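Long-range contacts in alpha-1,3-glucanase (Bacillus circulans, PDB 5ZRU), which hydrolyses alpha-1,3-glucan as a family GH87 enzyme and is seen here as its catalytic unit, a beta-sandwich domain packed beside a parallel beta-helix: residues A[12-17]-A[365-370]; A[333-338]-A[359-364]; A[378-383]-A[392-397]; A[443-448]-A[482-487]. All coordinates share one frame; numbering follows the deposited sequence.

Contact 1 of 4, residues A[12-17]-A[365-370]; sequences RGASMP and VRNSSI
The side-chain amide of Asn367 pairs with both backbone polar groups of Ser15: OD1 accepts from Ser15 N at 2.6 Å in a nearly straight bond (171°), and ND2 donates to Ser15 O at 3.2 Å. Asn367 lies at a corner of a parallel beta-helix, between strands 364-366 and 369-371, whereas 12-17 is the loop leading into strand 19-21 of the beta-sandwich domain, so this amide is one link between the two domains; Ala14 N, bonded to Thr400 OG1, is another. Asparagine suits the corner because it tolerates the left-handed backbone needed there and carries a donor and an acceptor together. CG stands anti to the backbone N (chi1 -160°), on the side of the loop. Water 1 donates to Asn367 OD1 at 2.9 Å and also to Gly13 O, while Asn367 ND2 has a further acceptor in Asn343 OD1. Two apolar side chains pack around this centre. Ala14, small enough to come close to the corner backbone, rests CB 3.5 Å from Ser368 O. Beyond it Met16 bends at chi2 (-77°), and its terminal methyl CE lies against the corner backbone, 3.4 Å from Asn367 O and 3.8 Å from Ser369 N.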
loop_
_atom_site.group_PDB
_atom_site.type_symbol
_atom_site.label_atom_id
_atom_site.label_comp_id
_atom_site.label_asym_id
_atom_site.label_seq_id
_atom_site.Cartn_x
_atom_site.Cartn_y
_atom_site.Cartn_z
ATOM N N ARG A 12 -3.117 -17.567 -1.505
ATOM C CA ARG A 12 -3.422 -16.207 -1.943
ATOM C C ARG A 12 -2.886 -15.239 -0.902
ATOM O O ARG A 12 -2.898 -15.532 0.295
ATOM C CB ARG A 12 -4.922 -15.968 -2.126
ATOM C CG ARG A 12 -5.540 -16.922 -3.126
ATOM C CD ARG A 12 -7.025 -16.678 -3.293
ATOM N NE ARG A 12 -7.550 -17.592 -4.302
ATOM C CZ ARG A 12 -8.821 -17.641 -4.670
ATOM N NH1 ARG A 12 -9.699 -16.810 -4.122
ATOM N NH2 ARG A 12 -9.203 -18.520 -5.591
ATOM N N GLY A 13 -2.417 -14.085 -1.369
ATOM C CA GLY A 13 -1.817 -13.107 -0.485
ATOM C C GLY A 13 -0.350 -13.389 -0.222
ATOM O O GLY A 13 0.240 -14.367 -0.698
ATOM N N ALA A 14 0.241 -12.500 0.572
ATOM C CA ALA A 14 1.652 -12.566 0.924
ATOM C C ALA A 14 1.879 -13.521 2.087
ATOM O O ALA A 14 0.993 -13.750 2.915
ATOM C CB ALA A 14 2.176 -11.172 1.298
ATOM N N SER A 15 3.085 -14.076 2.144
ATOM C CA SER A 15 3.505 -14.936 3.248
ATOM C C SER A 15 4.522 -14.157 4.070
ATOM O O SER A 15 5.638 -13.899 3.603
ATOM C CB SER A 15 4.094 -16.254 2.745
ATOM O OG SER A 15 4.477 -17.058 3.850
ATOM N N MET A 16 4.127 -13.765 5.273
ATOM C CA MET A 16 4.904 -12.889 6.130
ATOM C C MET A 16 5.165 -13.571 7.464
ATOM O O MET A 16 4.421 -14.475 7.862
ATOM C CB MET A 16 4.160 -11.564 6.352
ATOM C CG MET A 16 4.122 -10.694 5.108
ATOM S SD MET A 16 5.741 -9.926 4.916
ATOM C CE MET A 16 5.623 -9.315 3.244
ATOM N N PRO A 17 6.232 -13.182 8.173
ATOM C CA PRO A 17 6.562 -13.869 9.427
ATOM C C PRO A 17 5.727 -13.428 10.611
ATOM O O PRO A 17 5.867 -14.025 11.688
ATOM C CB PRO A 17 8.047 -13.518 9.642
ATOM C CG PRO A 17 8.240 -12.258 8.924
ATOM C CD PRO A 17 7.319 -12.289 7.731
ATOM N N VAL A 365 5.687 -6.990 -8.665
ATOM C CA VAL A 365 5.606 -6.850 -7.210
ATOM C C VAL A 365 5.019 -8.149 -6.676
ATOM O O VAL A 365 3.943 -8.573 -7.120
ATOM C CB VAL A 365 4.745 -5.654 -6.768
ATOM C CG1 VAL A 365 4.710 -5.580 -5.244
ATOM C CG2 VAL A 365 5.261 -4.345 -7.363
ATOM N N ARG A 366 5.724 -8.796 -5.747
ATOM C CA ARG A 366 5.224 -10.071 -5.253
ATOM C C ARG A 366 5.554 -10.269 -3.780
ATOM O O ARG A 366 6.500 -9.692 -3.238
ATOM C CB ARG A 366 5.757 -11.251 -6.076
ATOM C CG ARG A 366 7.248 -11.460 -6.003
ATOM C CD ARG A 366 7.689 -12.577 -6.970
ATOM N NE ARG A 366 9.119 -12.838 -6.834
ATOM C CZ ARG A 366 9.872 -13.428 -7.756
ATOM N NH1 ARG A 366 9.340 -13.822 -8.909
ATOM N NH2 ARG A 366 11.169 -13.609 -7.530
ATOM N N ASN A 367 4.740 -11.111 -3.149
ATOM C CA ASN A 367 4.858 -11.474 -1.738
ATOM C C ASN A 367 5.122 -10.264 -0.852
ATOM O O ASN A 367 6.039 -10.252 -0.029
ATOM C CB ASN A 367 5.933 -12.536 -1.516
ATOM C CG ASN A 367 5.734 -13.259 -0.207
ATOM O OD1 ASN A 367 4.653 -13.771 0.059
ATOM N ND2 ASN A 367 6.752 -13.252 0.644
ATOM N N SER A 368 4.278 -9.249 -0.991
ATOM C CA SER A 368 4.481 -8.001 -0.273
ATOM C C SER A 368 3.196 -7.561 0.417
ATOM O O SER A 368 2.086 -7.930 0.027
ATOM C CB SER A 368 4.978 -6.901 -1.217
ATOM O OG SER A 368 6.281 -7.211 -1.705
ATOM N N SER A 369 3.380 -6.771 1.470
ATOM C CA SER A 369 2.293 -6.189 2.241
ATOM C C SER A 369 2.133 -4.751 1.773
ATOM O O SER A 369 3.060 -3.949 1.924
ATOM C CB SER A 369 2.605 -6.249 3.740
ATOM O OG SER A 369 1.747 -5.392 4.491
ATOM N N ILE A 370 0.983 -4.442 1.166
ATOM C CA ILE A 370 0.706 -3.131 0.575
ATOM C C ILE A 370 -0.459 -2.558 1.372
ATOM O O ILE A 370 -1.597 -2.980 1.169
ATOM C CB ILE A 370 0.353 -3.239 -0.914
ATOM C CG1 ILE A 370 1.352 -4.163 -1.642
ATOM C CG2 ILE A 370 0.257 -1.835 -1.558
ATOM C CD1 ILE A 370 2.783 -3.650 -1.650
HETATM O O HOH W 1 2.644 -15.649 -0.728
#

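Contact 2 of 4, residues A[333-338]-A[359-364]; sequences AIIANG and GTSNST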
loop_
_atom_site.group_PDB
_atom_site.type_symbol
_atom_site.label_atom_id
_atom_site.label_comp_id
_atom_site.label_asym_id
_atom_site.label_seq_id
_atom_site.Cartn_x
_atom_site.Cartn_y
_atom_site.Cartn_z
ATOM N N ALA A 333 12.780 8.141 -23.630
ATOM C CA ALA A 333 12.874 7.652 -22.262
ATOM C C ALA A 333 13.472 6.253 -22.221
ATOM O O ALA A 333 13.229 5.427 -23.105
ATOM C CB ALA A 333 11.490 7.650 -21.607
ATOM N N ILE A 334 14.282 5.992 -21.195
ATOM C CA ILE A 334 14.753 4.633 -20.952
ATOM C C ILE A 334 13.765 3.980 -19.999
ATOM O O ILE A 334 12.915 4.668 -19.421
ATOM C CB ILE A 334 16.192 4.607 -20.404
ATOM C CG1 ILE A 334 16.312 5.425 -19.122
ATOM C CG2 ILE A 334 17.175 5.105 -21.469
ATOM C CD1 ILE A 334 17.680 5.300 -18.464
ATOM N N ILE A 335 13.834 2.657 -19.850
ATOM C CA ILE A 335 12.863 1.944 -19.027
ATOM C C ILE A 335 13.570 0.969 -18.105
ATOM O O ILE A 335 14.662 0.468 -18.403
ATOM C CB ILE A 335 11.809 1.176 -19.858
ATOM C CG1 ILE A 335 12.424 -0.059 -20.526
ATOM C CG2 ILE A 335 11.138 2.100 -20.883
ATOM C CD1 ILE A 335 11.387 -1.026 -21.103
ATOM N N ALA A 336 12.915 0.691 -16.983
ATOM C CA ALA A 336 13.219 -0.488 -16.196
ATOM C C ALA A 336 12.573 -1.705 -16.845
ATOM O O ALA A 336 11.416 -1.659 -17.277
ATOM C CB ALA A 336 12.705 -0.328 -14.766
ATOM N N ASN A 337 13.331 -2.794 -16.907
ATOM C CA ASN A 337 12.897 -4.048 -17.512
ATOM C C ASN A 337 13.271 -5.162 -16.549
ATOM O O ASN A 337 14.442 -5.287 -16.174
ATOM C CB ASN A 337 13.582 -4.248 -18.870
ATOM C CG ASN A 337 12.891 -5.271 -19.752
ATOM O OD1 ASN A 337 11.779 -5.720 -19.478
ATOM N ND2 ASN A 337 13.552 -5.628 -20.846
ATOM N N GLY A 338 12.287 -5.954 -16.133
ATOM C CA GLY A 338 12.569 -7.083 -15.256
ATOM C C GLY A 338 12.799 -6.746 -13.797
ATOM O O GLY A 338 13.402 -7.546 -13.077
ATOM N N GLY A 359 6.669 3.141 -19.318
ATOM C CA GLY A 359 7.117 1.996 -20.074
ATOM C C GLY A 359 7.811 0.911 -19.283
ATOM O O GLY A 359 8.350 -0.020 -19.890
ATOM N N THR A 360 7.851 1.020 -17.958
ATOM C CA THR A 360 8.300 -0.086 -17.122
ATOM C C THR A 360 7.628 -1.372 -17.580
ATOM O O THR A 360 6.401 -1.421 -17.728
ATOM C CB THR A 360 7.946 0.193 -15.657
ATOM O OG1 THR A 360 8.581 1.405 -15.224
ATOM C CG2 THR A 360 8.382 -0.971 -14.782
ATOM N N SER A 361 8.432 -2.412 -17.805
ATOM C CA SER A 361 7.959 -3.637 -18.440
ATOM C C SER A 361 8.549 -4.863 -17.756
ATOM O O SER A 361 9.586 -4.797 -17.086
ATOM C CB SER A 361 8.320 -3.674 -19.938
ATOM O OG SER A 361 7.651 -2.642 -20.643
ATOM N N ASN A 362 7.849 -5.990 -17.929
ATOM C CA ASN A 362 8.319 -7.293 -17.469
ATOM C C ASN A 362 8.715 -7.265 -16.002
ATOM O O ASN A 362 9.616 -7.990 -15.579
ATOM C CB ASN A 362 9.487 -7.779 -18.329
ATOM C CG ASN A 362 9.079 -7.994 -19.756
ATOM O OD1 ASN A 362 8.178 -8.780 -20.032
ATOM N ND2 ASN A 362 9.719 -7.277 -20.675
ATOM N N SER A 363 8.034 -6.437 -15.217
ATOM C CA SER A 363 8.408 -6.177 -13.838
ATOM C C SER A 363 7.308 -6.671 -12.906
ATOM O O SER A 363 6.170 -6.904 -13.324
ATOM C CB SER A 363 8.679 -4.682 -13.628
ATOM O OG SER A 363 9.781 -4.255 -14.416
ATOM N N THR A 364 7.665 -6.836 -11.632
ATOM C CA THR A 364 6.840 -7.611 -10.715
ATOM C C THR A 364 6.848 -6.994 -9.320
ATOM O O THR A 364 7.892 -6.539 -8.842
ATOM C CB THR A 364 7.345 -9.065 -10.638
ATOM O OG1 THR A 364 7.346 -9.655 -11.951
ATOM C CG2 THR A 364 6.466 -9.900 -9.704
HETATM O O HOH W 2 10.905 2.374 -16.018
#
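Asn337 and Ser361 form a single parallel beta bridge between successive coils of the right-handed beta-helix, just ahead of the paired strands 340-342 and 364-366. Ser361 N donates to Ala336 O at 3.1 Å, nearly along the C=O axis, and Ser361 O accepts from Gly338 N, also at 3.1 Å. The same Ser361 O is gripped by Ser363 OG, which comes from above the carbonyl plane at 2.7 Å. Beside the bridge the side chains of Asn337 and Asn362 run alongside each other, and Asn362 ND2 reaches Asn337 OD1 at 2.8 Å, in the carbonyl plane and on a lone pair. CG of Asn337 stands anti to its backbone N (chi1 -162°), which carries it to the side of Asn362, and the small chi2 (11°) then sets where OD1 lies. Asn362 passes the pattern on, for its OD1 accepts from Asn393 ND2; such rows of asparagines at turns are familiar from parallel beta-helices, and Asn362 also fits its positive phi. An alanine at Asn337 would probably leave Asn362 ND2 without its acceptor and end the row here. Just before the bridge, Ile335 lays CD1 3.4 Å from Gly359 O, and glycine suits position 359 because a CB there would press on Ile335 CG2. Ser361 OG donates to Gly359 O and accepts from Val392 N of the following coil. Thr360 OG1 is bonded to Ala357 O, and water 2 donates to Thr360 OG1 at 2.6 Å and accepts from Ala336 N at 2.8 Å.

Contact 3 of 4, residues A[378-383]-A[392-397]; sequences LAVWTS and VNNTFS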
loop_
_atom_site.group_PDB
_atom_site.type_symbol
_atom_site.label_atom_id
_atom_site.label_comp_id
_atom_site.label_asym_id
_atom_site.label_seq_id
_atom_site.Cartn_x
_atom_site.Cartn_y
_atom_site.Cartn_z
ATOM N N LEU A 378 -1.079 -0.912 -6.039
ATOM C CA LEU A 378 -0.153 -1.337 -7.082
ATOM C C LEU A 378 -0.748 -0.923 -8.418
ATOM O O LEU A 378 -1.878 -1.307 -8.737
ATOM C CB LEU A 378 0.068 -2.855 -7.040
ATOM C CG LEU A 378 0.494 -3.463 -5.695
ATOM C CD1 LEU A 378 0.520 -4.980 -5.805
ATOM C CD2 LEU A 378 1.861 -2.930 -5.246
ATOM N N ALA A 379 -0.001 -0.154 -9.198
ATOM C CA ALA A 379 -0.554 0.383 -10.433
ATOM C C ALA A 379 0.448 0.281 -11.571
ATOM O O ALA A 379 1.657 0.412 -11.364
ATOM C CB ALA A 379 -0.965 1.852 -10.266
ATOM N N VAL A 380 -0.077 0.091 -12.787
ATOM C CA VAL A 380 0.684 0.259 -14.024
ATOM C C VAL A 380 0.078 1.436 -14.782
ATOM O O VAL A 380 -1.001 1.317 -15.374
ATOM C CB VAL A 380 0.678 -1.004 -14.898
ATOM C CG1 VAL A 380 1.463 -0.739 -16.199
ATOM C CG2 VAL A 380 1.269 -2.162 -14.147
ATOM N N TRP A 381 0.762 2.568 -14.782
ATOM C CA TRP A 381 0.348 3.718 -15.590
ATOM C C TRP A 381 1.278 3.778 -16.800
ATOM O O TRP A 381 2.431 4.204 -16.693
ATOM C CB TRP A 381 0.393 5.002 -14.767
ATOM C CG TRP A 381 0.117 6.246 -15.579
ATOM C CD1 TRP A 381 -0.506 6.315 -16.788
ATOM C CD2 TRP A 381 0.481 7.585 -15.238
ATOM N NE1 TRP A 381 -0.557 7.617 -17.227
ATOM C CE2 TRP A 381 0.041 8.420 -16.290
ATOM C CE3 TRP A 381 1.130 8.161 -14.144
ATOM C CZ2 TRP A 381 0.237 9.798 -16.282
ATOM C CZ3 TRP A 381 1.317 9.536 -14.133
ATOM C CH2 TRP A 381 0.871 10.339 -15.196
ATOM N N THR A 382 0.771 3.365 -17.962
ATOM C CA THR A 382 1.581 3.343 -19.183
ATOM C C THR A 382 1.600 4.738 -19.818
ATOM O O THR A 382 1.041 4.990 -20.889
ATOM C CB THR A 382 1.066 2.280 -20.147
ATOM O OG1 THR A 382 -0.350 2.412 -20.283
ATOM C CG2 THR A 382 1.377 0.871 -19.618
ATOM N N SER A 383 2.275 5.654 -19.121
ATOM C CA SER A 383 2.515 7.000 -19.619
ATOM C C SER A 383 3.556 6.981 -20.738
ATOM O O SER A 383 4.292 6.008 -20.922
ATOM C CB SER A 383 2.981 7.911 -18.484
ATOM O OG SER A 383 4.157 7.402 -17.869
ATOM N N VAL A 392 4.562 -3.150 -20.749
ATOM C CA VAL A 392 3.976 -4.458 -21.032
ATOM C C VAL A 392 4.422 -5.499 -20.007
ATOM O O VAL A 392 5.481 -5.382 -19.388
ATOM C CB VAL A 392 4.329 -4.966 -22.452
ATOM C CG1 VAL A 392 3.789 -4.020 -23.522
ATOM C CG2 VAL A 392 5.839 -5.168 -22.600
ATOM N N ASN A 393 3.577 -6.524 -19.835
ATOM C CA ASN A 393 3.921 -7.759 -19.121
ATOM C C ASN A 393 4.353 -7.517 -17.674
ATOM O O ASN A 393 5.298 -8.135 -17.186
ATOM C CB ASN A 393 5.010 -8.535 -19.870
ATOM C CG ASN A 393 4.676 -8.745 -21.327
ATOM O OD1 ASN A 393 3.502 -8.777 -21.704
ATOM N ND2 ASN A 393 5.712 -8.886 -22.166
ATOM N N ASN A 394 3.655 -6.637 -16.961
ATOM C CA ASN A 394 3.940 -6.462 -15.543
ATOM C C ASN A 394 3.043 -7.373 -14.706
ATOM O O ASN A 394 1.948 -7.753 -15.125
ATOM C CB ASN A 394 3.765 -4.998 -15.131
ATOM C CG ASN A 394 4.784 -4.091 -15.805
ATOM O OD1 ASN A 394 5.967 -4.423 -15.874
ATOM N ND2 ASN A 394 4.328 -2.954 -16.316
ATOM N N THR A 395 3.528 -7.741 -13.521
ATOM C CA THR A 395 2.880 -8.748 -12.685
ATOM C C THR A 395 2.790 -8.275 -11.240
ATOM O O THR A 395 3.805 -7.889 -10.655
ATOM C CB THR A 395 3.656 -10.064 -12.708
ATOM O OG1 THR A 395 3.756 -10.539 -14.056
ATOM C CG2 THR A 395 2.971 -11.104 -11.813
ATOM N N PHE A 396 1.593 -8.361 -10.659
ATOM C CA PHE A 396 1.338 -8.074 -9.245
ATOM C C PHE A 396 0.759 -9.347 -8.636
ATOM O O PHE A 396 -0.447 -9.590 -8.758
ATOM C CB PHE A 396 0.345 -6.913 -9.061
ATOM C CG PHE A 396 0.828 -5.572 -9.575
ATOM C CD1 PHE A 396 2.154 -5.182 -9.444
ATOM C CD2 PHE A 396 -0.069 -4.691 -10.171
ATOM C CE1 PHE A 396 2.579 -3.936 -9.920
ATOM C CE2 PHE A 396 0.347 -3.447 -10.641
ATOM C CZ PHE A 396 1.667 -3.068 -10.522
ATOM N N SER A 397 1.581 -10.163 -7.973
ATOM C CA SER A 397 1.086 -11.462 -7.535
ATOM C C SER A 397 1.513 -11.779 -6.110
ATOM O O SER A 397 2.570 -11.352 -5.652
ATOM C CB SER A 397 1.549 -12.586 -8.485
ATOM O OG SER A 397 0.897 -12.439 -9.743
#
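Asn394 meets Val380 with its amide nitrogen, ND2 lying 3.6 Å from Val380 CG1, while both ends of that amide are held by the preceding coil: ND2 donates to Thr360 O and OD1 accepts from Ser363 N. Two such bonds satisfy a buried amide and fix its rotation, which lets asparagine sit beside valine methyls. No hydrogen bond links the two segments, and apolar packing takes over. Phe396 CG stands anti to its carbonyl carbon (chi1 -64°), setting the ring off toward the opposite strand, where one face meets Leu378 CB, over the ring centre at 3.5 Å and only 8° off the normal, a CH-pi contact. Leu378 CD1 extends the cover to Phe396 CB and CG, the two side chains passing in opposite senses. At the rim, Ala379 O approaches Phe396 CZ at 3.6 Å near the ring plane, and Val380 CG2 reaches that same CZ obliquely at 3.8 Å. The small Ala379 points its methyl away, toward the side where Asp352 and a calcium ion lie. Strands 378-381 and 395-397 run nearly antiparallel (169°) with axes 8.6 Å apart, facing each other across apolar side chains, as opposing walls do in the core of a parallel beta-helix.

Contact 4 of 4, residues A[443-448]-A[482-487]; sequences YHFQNN and DPIKNV. With SO4 (sulfate ion), chain D.
His444 and Asp482 join through ND1 and OD2 at 2.7 Å, an almost straight bond (176°) lying in the ring plane and meeting the carboxylate on its anti side. NE2 is bonded to Phe440 O, so both ring nitrogens have partners, consistent with a protonated imidazole. A leucine in place of His444 would probably leave Asp482 OD2 without this donor and Phe440 O without its mate. Lys485 bends at chi3 (69°), which brings CE beside Phe445 O, and NZ then donates to Gln446 O at 2.7 Å. Asn448 ND2 donates to Lys485 O at 2.8 Å, while its OD1 accepts from Gly417 N and Gly450 N. Asn486 ND2 gives a 2.8 Å bond to Asn448 O, and its OD1 is taken by Asn512 ND2. Water 3 accepts from Phe445 N and donates to Pro483 O, whereas the buried Lys485 N finds no partner. A sulfate, probably from the crystallisation liquor, accepts through O4 from His444 N at 2.9 Å. The sulfate O2 accepts from Gln446 N at 2.8 Å. Phe445 opens the type I turn 445-448; phenylalanine suits it because its ring meets Ile484, Met436 of strand 435-437 and Ile451 of strand 451-459, while strand 484-485 pairs with strand 510-511.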
loop_
_atom_site.group_PDB
_atom_site.type_symbol
_atom_site.label_atom_id
_atom_site.label_comp_id
_atom_site.label_asym_id
_atom_site.label_seq_id
_atom_site.Cartn_x
_atom_site.Cartn_y
_atom_site.Cartn_z
ATOM N N TYR A 443 -0.553 5.481 -23.222
ATOM C CA TYR A 443 -1.116 4.338 -23.929
ATOM C C TYR A 443 -2.290 3.753 -23.166
ATOM O O TYR A 443 -2.268 3.683 -21.932
ATOM C CB TYR A 443 -0.072 3.243 -24.113
ATOM C CG TYR A 443 1.196 3.712 -24.755
ATOM C CD1 TYR A 443 1.342 3.703 -26.138
ATOM C CD2 TYR A 443 2.254 4.155 -23.980
ATOM C CE1 TYR A 443 2.514 4.123 -26.726
ATOM C CE2 TYR A 443 3.423 4.574 -24.550
ATOM C CZ TYR A 443 3.551 4.561 -25.922
ATOM O OH TYR A 443 4.732 4.985 -26.475
ATOM N N HIS A 444 -3.307 3.313 -23.908
ATOM C CA HIS A 444 -4.405 2.551 -23.319
ATOM C C HIS A 444 -4.336 1.105 -23.805
ATOM O O HIS A 444 -3.244 0.523 -23.797
ATOM C CB HIS A 444 -5.733 3.256 -23.609
ATOM C CG HIS A 444 -5.823 4.594 -22.944
ATOM N ND1 HIS A 444 -6.444 5.688 -23.512
ATOM C CD2 HIS A 444 -5.326 5.019 -21.758
ATOM C CE1 HIS A 444 -6.337 6.723 -22.695
ATOM N NE2 HIS A 444 -5.666 6.342 -21.622
ATOM N N PHE A 445 -5.460 0.499 -24.210
ATOM C CA PHE A 445 -5.520 -0.957 -24.345
ATOM C C PHE A 445 -5.673 -1.433 -25.784
ATOM O O PHE A 445 -5.988 -2.608 -25.999
ATOM C CB PHE A 445 -6.660 -1.525 -23.486
ATOM C CG PHE A 445 -6.504 -1.235 -22.017
ATOM C CD1 PHE A 445 -5.574 -1.937 -21.255
ATOM C CD2 PHE A 445 -7.253 -0.242 -21.409
ATOM C CE1 PHE A 445 -5.403 -1.651 -19.908
ATOM C CE2 PHE A 445 -7.086 0.050 -20.072
ATOM C CZ PHE A 445 -6.159 -0.658 -19.323
ATOM N N GLN A 446 -5.458 -0.559 -26.768
ATOM C CA GLN A 446 -5.746 -0.931 -28.152
ATOM C C GLN A 446 -4.885 -2.105 -28.605
ATOM O O GLN A 446 -5.349 -2.966 -29.363
ATOM C CB GLN A 446 -5.533 0.266 -29.075
ATOM C CG GLN A 446 -5.748 -0.072 -30.543
ATOM C CD GLN A 446 -5.531 1.114 -31.458
ATOM O OE1 GLN A 446 -6.351 2.033 -31.509
ATOM N NE2 GLN A 446 -4.420 1.101 -32.189
ATOM N N ASN A 447 -3.631 -2.158 -28.157
ATOM C CA ASN A 447 -2.728 -3.248 -28.509
ATOM C C ASN A 447 -2.540 -4.239 -27.366
ATOM O O ASN A 447 -1.509 -4.914 -27.287
ATOM C CB ASN A 447 -1.388 -2.682 -28.974
ATOM C CG ASN A 447 -1.529 -1.892 -30.260
ATOM O OD1 ASN A 447 -2.173 -2.347 -31.205
ATOM N ND2 ASN A 447 -0.958 -0.698 -30.293
ATOM N N ASN A 448 -3.527 -4.350 -26.483
ATOM C CA ASN A 448 -3.465 -5.306 -25.384
ATOM C C ASN A 448 -3.801 -6.698 -25.910
ATOM O O ASN A 448 -4.929 -6.949 -26.347
ATOM C CB ASN A 448 -4.432 -4.911 -24.274
ATOM C CG ASN A 448 -4.491 -5.942 -23.177
ATOM O OD1 ASN A 448 -3.493 -6.610 -22.889
ATOM N ND2 ASN A 448 -5.664 -6.090 -22.560
ATOM N N ASP A 482 -11.037 5.648 -24.023
ATOM C CA ASP A 482 -10.834 4.496 -24.887
ATOM C C ASP A 482 -11.477 3.251 -24.276
ATOM O O ASP A 482 -11.859 3.248 -23.101
ATOM C CB ASP A 482 -9.343 4.277 -25.111
ATOM C CG ASP A 482 -8.746 5.269 -26.098
ATOM O OD1 ASP A 482 -9.438 5.662 -27.065
ATOM O OD2 ASP A 482 -7.577 5.632 -25.915
ATOM N N PRO A 483 -11.640 2.179 -25.050
ATOM C CA PRO A 483 -12.280 0.972 -24.513
ATOM C C PRO A 483 -11.372 0.191 -23.569
ATOM O O PRO A 483 -10.145 0.293 -23.593
ATOM C CB PRO A 483 -12.601 0.148 -25.768
ATOM C CG PRO A 483 -11.654 0.663 -26.812
ATOM C CD PRO A 483 -11.482 2.116 -26.519
ATOM N N ILE A 484 -12.014 -0.583 -22.705
ATOM C CA ILE A 484 -11.352 -1.659 -21.974
ATOM C C ILE A 484 -11.517 -2.922 -22.803
ATOM O O ILE A 484 -12.642 -3.291 -23.158
ATOM C CB ILE A 484 -11.957 -1.838 -20.570
ATOM C CG1 ILE A 484 -12.013 -0.509 -19.800
ATOM C CG2 ILE A 484 -11.190 -2.918 -19.778
ATOM C CD1 ILE A 484 -10.675 0.008 -19.373
ATOM N N LYS A 485 -10.402 -3.581 -23.118
ATOM C CA LYS A 485 -10.388 -4.655 -24.105
ATOM C C LYS A 485 -9.438 -5.772 -23.687
ATOM O O LYS A 485 -8.323 -5.504 -23.235
ATOM C CB LYS A 485 -9.967 -4.097 -25.470
ATOM C CG LYS A 485 -9.693 -5.127 -26.520
ATOM C CD LYS A 485 -9.563 -4.493 -27.909
ATOM C CE LYS A 485 -8.319 -3.641 -28.065
ATOM N NZ LYS A 485 -8.045 -3.392 -29.527
ATOM N N ASN A 486 -9.893 -7.023 -23.843
ATOM C CA ASN A 486 -9.095 -8.243 -23.657
ATOM C C ASN A 486 -8.636 -8.410 -22.201
ATOM O O ASN A 486 -7.449 -8.333 -21.860
ATOM C CB ASN A 486 -7.902 -8.274 -24.625
ATOM C CG ASN A 486 -8.333 -8.335 -26.086
ATOM O OD1 ASN A 486 -9.409 -8.842 -26.409
ATOM N ND2 ASN A 486 -7.491 -7.818 -26.971
ATOM N N VAL A 487 -9.617 -8.670 -21.342
ATOM C CA VAL A 487 -9.378 -8.851 -19.914
ATOM C C VAL A 487 -10.114 -10.103 -19.464
ATOM O O VAL A 487 -11.280 -10.307 -19.821
ATOM C CB VAL A 487 -9.832 -7.632 -19.080
ATOM C CG1 VAL A 487 -9.329 -7.775 -17.650
ATOM C CG2 VAL A 487 -9.323 -6.328 -19.681
HETATM S S SO4 D . -4.016 3.145 -27.475
HETATM O O1 SO4 D . -5.142 3.770 -28.176
HETATM O O2 SO4 D . -4.529 2.081 -26.630
HETATM O O3 SO4 D . -3.073 2.590 -28.445
HETATM O O4 SO4 D . -3.348 4.156 -26.657
HETATM O O HOH W 3 -8.086 1.243 -25.155
#

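Overall arrangement
Contacts 2, 3 and 4 all lie within the beta-helix, whereas contact 1 ties it to the beta-sandwich domain. In the chain, contact 1 spans contact 2, and contacts 3 and 4 follow in turn. Contacts 2 and 3 are close neighbours, with centres about 9 Å apart and backbone bonds probably joining 359-364 to 392-397. The run goes on through strands 364-366 and 395-397, where contact 1 meets contact 3. Contact 4 sits about 14 Å from contact 3, centre to centre, and meets it at Thr382 and Tyr443; from contact 1 it is about 28 Å away. Contacts 1 to 3 thus share stacked coils, and contact 4 joins them through contact 3.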